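Angiopoietin-related protein 3 (Homo sapiens, PDB 6EUA) raises plasma triglycerides by inhibiting lipoprotein lipase and, through the fibrinogen-like domain described here, mediates endothelial cell adhesion. Local coordinates at residues A139-T150 against G167-N178. Numbering follows the deposited sequence.
Sequences AIPENKDLVFST and GGWWWHDECGEN
A two-stranded antiparallel sheet in the fibrinogen-like domain joins Val147, Phe148 and Ser149 to Trp171, Trp170 and Trp169, a worked example of a non-hydrogen-bonded pair bringing two aromatic side chains to one face. Backbone hydrogen bonds run both ways between Val147 and Trp171 and between Ser149 and Trp169, the longest, Trp169 N to Ser149 O, at 3.1 Å. Between them lies the non-hydrogen-bonded pair Phe148–Trp170, whose rings form a T-shaped stack. The edge of Phe148 enters over the Trp170 indole, Phe148 CD1 lying 3.4 Å from Trp170 CE2, with the planes at 77°. With CG of Phe148 turned roughly opposite its backbone N (chi1 -154°), the ring reaches over the neighbouring strand, where Trp169 N sits above one face. Leu146 extends this side, its CB 3.6 Å from Trp170 CB, while Trp170 NE1 is hydrogen-bonded to Tyr125 O. An alanine in place of Trp170 would probably leave the Phe148 edge without its aromatic face and Tyr125 O without this donor. Farther along, Leu146 CD2 packs on His172 CB at 3.6 Å, and Lys144 CD meets His172 CE1 at 3.6 Å, its chain slanting across the imidazole. A type I turn from His172 to Cys175 follows, and the disulfide of Cys175 with Cys161 ties it to the loop before strand 169-171, within the fibrinogen C-terminal fold.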
loop_
_atom_site.group_PDB
_atom_site.type_symbol
_atom_site.label_atom_id
_atom_site.label_comp_id
_atom_site.label_asym_id
_atom_site.label_seq_id
_atom_site.Cartn_x
_atom_site.Cartn_y
_atom_site.Cartn_z
ATOM N N ALA A 139 -16.938 -25.157 -6.926
ATOM C CA ALA A 139 -17.045 -25.893 -5.674
ATOM C C ALA A 139 -18.202 -25.440 -4.796
ATOM O O ALA A 139 -18.452 -26.068 -3.764
ATOM C CB ALA A 139 -15.743 -25.769 -4.863
ATOM N N ILE A 140 -18.901 -24.370 -5.163
ATOM C CA ILE A 140 -19.979 -23.805 -4.355
ATOM C C ILE A 140 -21.302 -24.219 -4.989
ATOM O O ILE A 140 -21.435 -24.163 -6.221
ATOM C CB ILE A 140 -19.836 -22.275 -4.253
ATOM C CG1 ILE A 140 -18.429 -21.908 -3.770
ATOM C CG2 ILE A 140 -20.887 -21.674 -3.328
ATOM C CD1 ILE A 140 -18.015 -20.475 -4.065
ATOM N N PRO A 141 -22.284 -24.665 -4.209
ATOM C CA PRO A 141 -23.583 -25.043 -4.792
ATOM C C PRO A 141 -24.226 -23.878 -5.534
ATOM O O PRO A 141 -24.300 -22.760 -5.021
ATOM C CB PRO A 141 -24.410 -25.455 -3.571
ATOM C CG PRO A 141 -23.397 -25.841 -2.533
ATOM C CD PRO A 141 -22.223 -24.926 -2.761
ATOM N N GLU A 142 -24.694 -24.148 -6.751
ATOM C CA GLU A 142 -25.341 -23.134 -7.572
ATOM C C GLU A 142 -26.861 -23.194 -7.428
ATOM O O GLU A 142 -27.441 -24.235 -7.114
ATOM C CB GLU A 142 -24.973 -23.307 -9.045
ATOM C CG GLU A 142 -23.501 -23.201 -9.365
ATOM C CD GLU A 142 -23.231 -23.342 -10.859
ATOM O OE1 GLU A 142 -23.903 -22.636 -11.650
ATOM O OE2 GLU A 142 -22.366 -24.169 -11.239
ATOM N N ASN A 143 -27.504 -22.049 -7.685
ATOM C CA ASN A 143 -28.966 -21.931 -7.716
ATOM C C ASN A 143 -29.605 -22.288 -6.376
ATOM O O ASN A 143 -30.736 -22.777 -6.319
ATOM C CB ASN A 143 -29.559 -22.776 -8.842
ATOM C CG ASN A 143 -29.358 -22.139 -10.187
ATOM O OD1 ASN A 143 -29.799 -21.011 -10.420
ATOM N ND2 ASN A 143 -28.667 -22.840 -11.078
ATOM N N LYS A 144 -28.867 -22.054 -5.297
ATOM C CA LYS A 144 -29.310 -22.326 -3.940
ATOM C C LYS A 144 -29.105 -21.081 -3.089
ATOM O O LYS A 144 -28.169 -20.304 -3.310
ATOM C CB LYS A 144 -28.539 -23.505 -3.323
ATOM C CG LYS A 144 -28.440 -24.727 -4.226
ATOM C CD LYS A 144 -29.528 -25.720 -3.917
ATOM C CE LYS A 144 -29.594 -26.820 -4.973
ATOM N NZ LYS A 144 -30.926 -26.838 -5.652
ATOM N N ASP A 145 -29.981 -20.911 -2.101
ATOM C CA ASP A 145 -29.841 -19.840 -1.117
ATOM C C ASP A 145 -28.765 -20.229 -0.107
ATOM O O ASP A 145 -28.941 -21.181 0.660
ATOM C CB ASP A 145 -31.176 -19.582 -0.419
ATOM C CG ASP A 145 -32.215 -18.973 -1.348
ATOM O OD1 ASP A 145 -33.423 -19.219 -1.147
ATOM O OD2 ASP A 145 -31.817 -18.249 -2.284
ATOM N N LEU A 146 -27.652 -19.500 -0.103
ATOM C CA LEU A 146 -26.532 -19.787 0.788
ATOM C C LEU A 146 -26.510 -18.791 1.941
ATOM O O LEU A 146 -26.377 -17.586 1.718
ATOM C CB LEU A 146 -25.208 -19.736 0.032
ATOM C CG LEU A 146 -25.185 -20.578 -1.237
ATOM C CD1 LEU A 146 -24.024 -20.150 -2.095
ATOM C CD2 LEU A 146 -25.099 -22.044 -0.866
ATOM N N VAL A 147 -26.582 -19.303 3.164
ATOM C CA VAL A 147 -26.680 -18.486 4.368
ATOM C C VAL A 147 -25.292 -18.317 4.975
ATOM O O VAL A 147 -24.546 -19.295 5.126
ATOM C CB VAL A 147 -27.639 -19.128 5.383
ATOM C CG1 VAL A 147 -27.631 -18.346 6.682
ATOM C CG2 VAL A 147 -29.030 -19.216 4.801
ATOM N N PHE A 148 -24.948 -17.083 5.339
ATOM C CA PHE A 148 -23.671 -16.806 5.984
ATOM C C PHE A 148 -23.712 -17.166 7.462
ATOM O O PHE A 148 -24.706 -16.915 8.149
ATOM C CB PHE A 148 -23.313 -15.331 5.839
ATOM C CG PHE A 148 -21.840 -15.053 5.894
ATOM C CD1 PHE A 148 -21.063 -15.139 4.739
ATOM C CD2 PHE A 148 -21.232 -14.688 7.088
ATOM C CE1 PHE A 148 -19.701 -14.863 4.772
ATOM C CE2 PHE A 148 -19.863 -14.414 7.129
ATOM C CZ PHE A 148 -19.100 -14.489 5.968
ATOM N N SER A 149 -22.613 -17.730 7.955
ATOM C CA SER A 149 -22.494 -18.092 9.358
ATOM C C SER A 149 -21.068 -17.851 9.831
ATOM O O SER A 149 -20.113 -17.987 9.059
ATOM C CB SER A 149 -22.879 -19.558 9.584
ATOM O OG SER A 149 -24.263 -19.741 9.341
ATOM N N THR A 150 -20.934 -17.508 11.114
ATOM C CA THR A 150 -19.648 -17.363 11.790
ATOM C C THR A 150 -19.602 -18.303 12.997
ATOM O O THR A 150 -20.572 -19.002 13.297
ATOM C CB THR A 150 -19.415 -15.908 12.208
ATOM O OG1 THR A 150 -20.515 -15.464 13.013
ATOM C CG2 THR A 150 -19.291 -15.016 10.978
ATOM N N GLY A 167 -14.145 -19.598 10.583
ATOM C CA GLY A 167 -14.330 -18.526 9.626
ATOM C C GLY A 167 -15.789 -18.312 9.256
ATOM O O GLY A 167 -16.683 -19.100 9.588
ATOM N N GLY A 168 -16.026 -17.199 8.563
ATOM C CA GLY A 168 -17.362 -16.828 8.119
ATOM C C GLY A 168 -17.535 -17.110 6.636
ATOM O O GLY A 168 -16.735 -16.664 5.813
ATOM N N TRP A 169 -18.603 -17.841 6.304
ATOM C CA TRP A 169 -18.803 -18.317 4.939
ATOM C C TRP A 169 -20.279 -18.592 4.688
ATOM O O TRP A 169 -21.080 -18.699 5.620
ATOM C CB TRP A 169 -17.984 -19.589 4.653
ATOM C CG TRP A 169 -17.786 -19.874 3.184
ATOM C CD1 TRP A 169 -18.188 -20.999 2.475
ATOM C CD2 TRP A 169 -17.134 -19.021 2.237
ATOM N NE1 TRP A 169 -17.822 -20.876 1.156
ATOM C CE2 TRP A 169 -17.169 -19.676 0.986
ATOM C CE3 TRP A 169 -16.516 -17.760 2.325
ATOM C CZ2 TRP A 169 -16.616 -19.110 -0.168
ATOM C CZ3 TRP A 169 -15.948 -17.206 1.177
ATOM C CH2 TRP A 169 -16.010 -17.877 -0.049
ATOM N N TRP A 170 -20.619 -18.719 3.406
ATOM C CA TRP A 170 -21.981 -19.007 2.970
ATOM C C TRP A 170 -22.156 -20.515 2.810
ATOM O O TRP A 170 -21.307 -21.178 2.205
ATOM C CB TRP A 170 -22.279 -18.303 1.647
ATOM C CG TRP A 170 -22.367 -16.773 1.678
ATOM C CD1 TRP A 170 -23.471 -16.013 1.996
ATOM C CD2 TRP A 170 -21.326 -15.839 1.352
ATOM N NE1 TRP A 170 -23.176 -14.672 1.886
ATOM C CE2 TRP A 170 -21.871 -14.537 1.488
ATOM C CE3 TRP A 170 -19.990 -15.974 0.954
ATOM C CZ2 TRP A 170 -21.126 -13.380 1.247
ATOM C CZ3 TRP A 170 -19.247 -14.825 0.701
ATOM C CH2 TRP A 170 -19.817 -13.540 0.861
ATOM N N TRP A 171 -23.256 -21.053 3.338
ATOM C CA TRP A 171 -23.421 -22.499 3.410
ATOM C C TRP A 171 -24.825 -22.905 2.995
ATOM O O TRP A 171 -25.778 -22.130 3.087
ATOM C CB TRP A 171 -23.142 -23.042 4.822
ATOM C CG TRP A 171 -21.697 -22.893 5.244
ATOM C CD1 TRP A 171 -21.197 -22.034 6.190
ATOM C CD2 TRP A 171 -20.569 -23.618 4.729
ATOM N NE1 TRP A 171 -19.832 -22.184 6.293
ATOM C CE2 TRP A 171 -19.421 -23.145 5.408
ATOM C CE3 TRP A 171 -20.416 -24.609 3.752
ATOM C CZ2 TRP A 171 -18.140 -23.631 5.140
ATOM C CZ3 TRP A 171 -19.142 -25.103 3.498
ATOM C CH2 TRP A 171 -18.023 -24.612 4.191
ATOM N N HIS A 172 -24.920 -24.148 2.530
ATOM C CA HIS A 172 -26.172 -24.860 2.333
ATOM C C HIS A 172 -25.929 -26.280 2.829
ATOM O O HIS A 172 -24.784 -26.677 3.063
ATOM C CB HIS A 172 -26.589 -24.813 0.857
ATOM C CG HIS A 172 -27.639 -25.805 0.471
ATOM N ND1 HIS A 172 -27.577 -26.511 -0.710
ATOM C CD2 HIS A 172 -28.812 -26.147 1.053
ATOM C CE1 HIS A 172 -28.638 -27.289 -0.812
ATOM N NE2 HIS A 172 -29.398 -27.096 0.250
ATOM N N ASP A 173 -27.016 -27.040 3.024
ATOM C CA ASP A 173 -26.931 -28.422 3.499
ATOM C C ASP A 173 -25.915 -29.261 2.730
ATOM O O ASP A 173 -25.364 -30.220 3.282
ATOM C CB ASP A 173 -28.302 -29.104 3.409
ATOM C CG ASP A 173 -29.452 -28.165 3.716
ATOM O OD1 ASP A 173 -30.408 -28.105 2.912
ATOM O OD2 ASP A 173 -29.406 -27.489 4.762
ATOM N N GLU A 174 -25.682 -28.941 1.451
ATOM C CA GLU A 174 -24.701 -29.672 0.654
ATOM C C GLU A 174 -23.270 -29.428 1.121
ATOM O O GLU A 174 -22.398 -30.260 0.852
ATOM C CB GLU A 174 -24.831 -29.304 -0.822
ATOM C CG GLU A 174 -26.190 -29.621 -1.419
ATOM C CD GLU A 174 -26.307 -29.200 -2.877
ATOM O OE1 GLU A 174 -25.294 -28.752 -3.462
ATOM O OE2 GLU A 174 -27.420 -29.308 -3.436
ATOM N N CYS A 175 -23.006 -28.307 1.797
ATOM C CA CYS A 175 -21.741 -28.087 2.501
ATOM C C CYS A 175 -20.621 -28.026 1.471
ATOM O O CYS A 175 -20.693 -27.184 0.557
ATOM C CB CYS A 175 -21.585 -29.162 3.587
ATOM S SG CYS A 175 -22.642 -28.925 5.058
ATOM N N GLY A 176 -19.592 -28.855 1.569
ATOM C CA GLY A 176 -18.505 -28.884 0.619
ATOM C C GLY A 176 -17.243 -28.237 1.169
ATOM O O GLY A 176 -17.266 -27.445 2.118
ATOM N N GLU A 177 -16.121 -28.577 0.535
ATOM C CA GLU A 177 -14.828 -27.950 0.811
ATOM C C GLU A 177 -14.685 -26.763 -0.134
ATOM O O GLU A 177 -14.153 -26.880 -1.244
ATOM C CB GLU A 177 -13.690 -28.952 0.646
ATOM C CG GLU A 177 -13.276 -29.656 1.929
ATOM C CD GLU A 177 -12.508 -30.941 1.672
ATOM O OE1 GLU A 177 -11.416 -31.104 2.257
ATOM O OE2 GLU A 177 -12.997 -31.793 0.895
ATOM N N ASN A 178 -15.168 -25.598 0.326
ATOM C CA ASN A 178 -15.210 -24.385 -0.486
ATOM C C ASN A 178 -14.985 -23.118 0.346
ATOM O O ASN A 178 -15.330 -22.020 -0.117
ATOM C CB ASN A 178 -16.563 -24.286 -1.199
ATOM C CG ASN A 178 -17.703 -23.891 -0.241
ATOM O OD1 ASN A 178 -17.630 -24.121 0.962
ATOM N ND2 ASN A 178 -18.750 -23.293 -0.782
#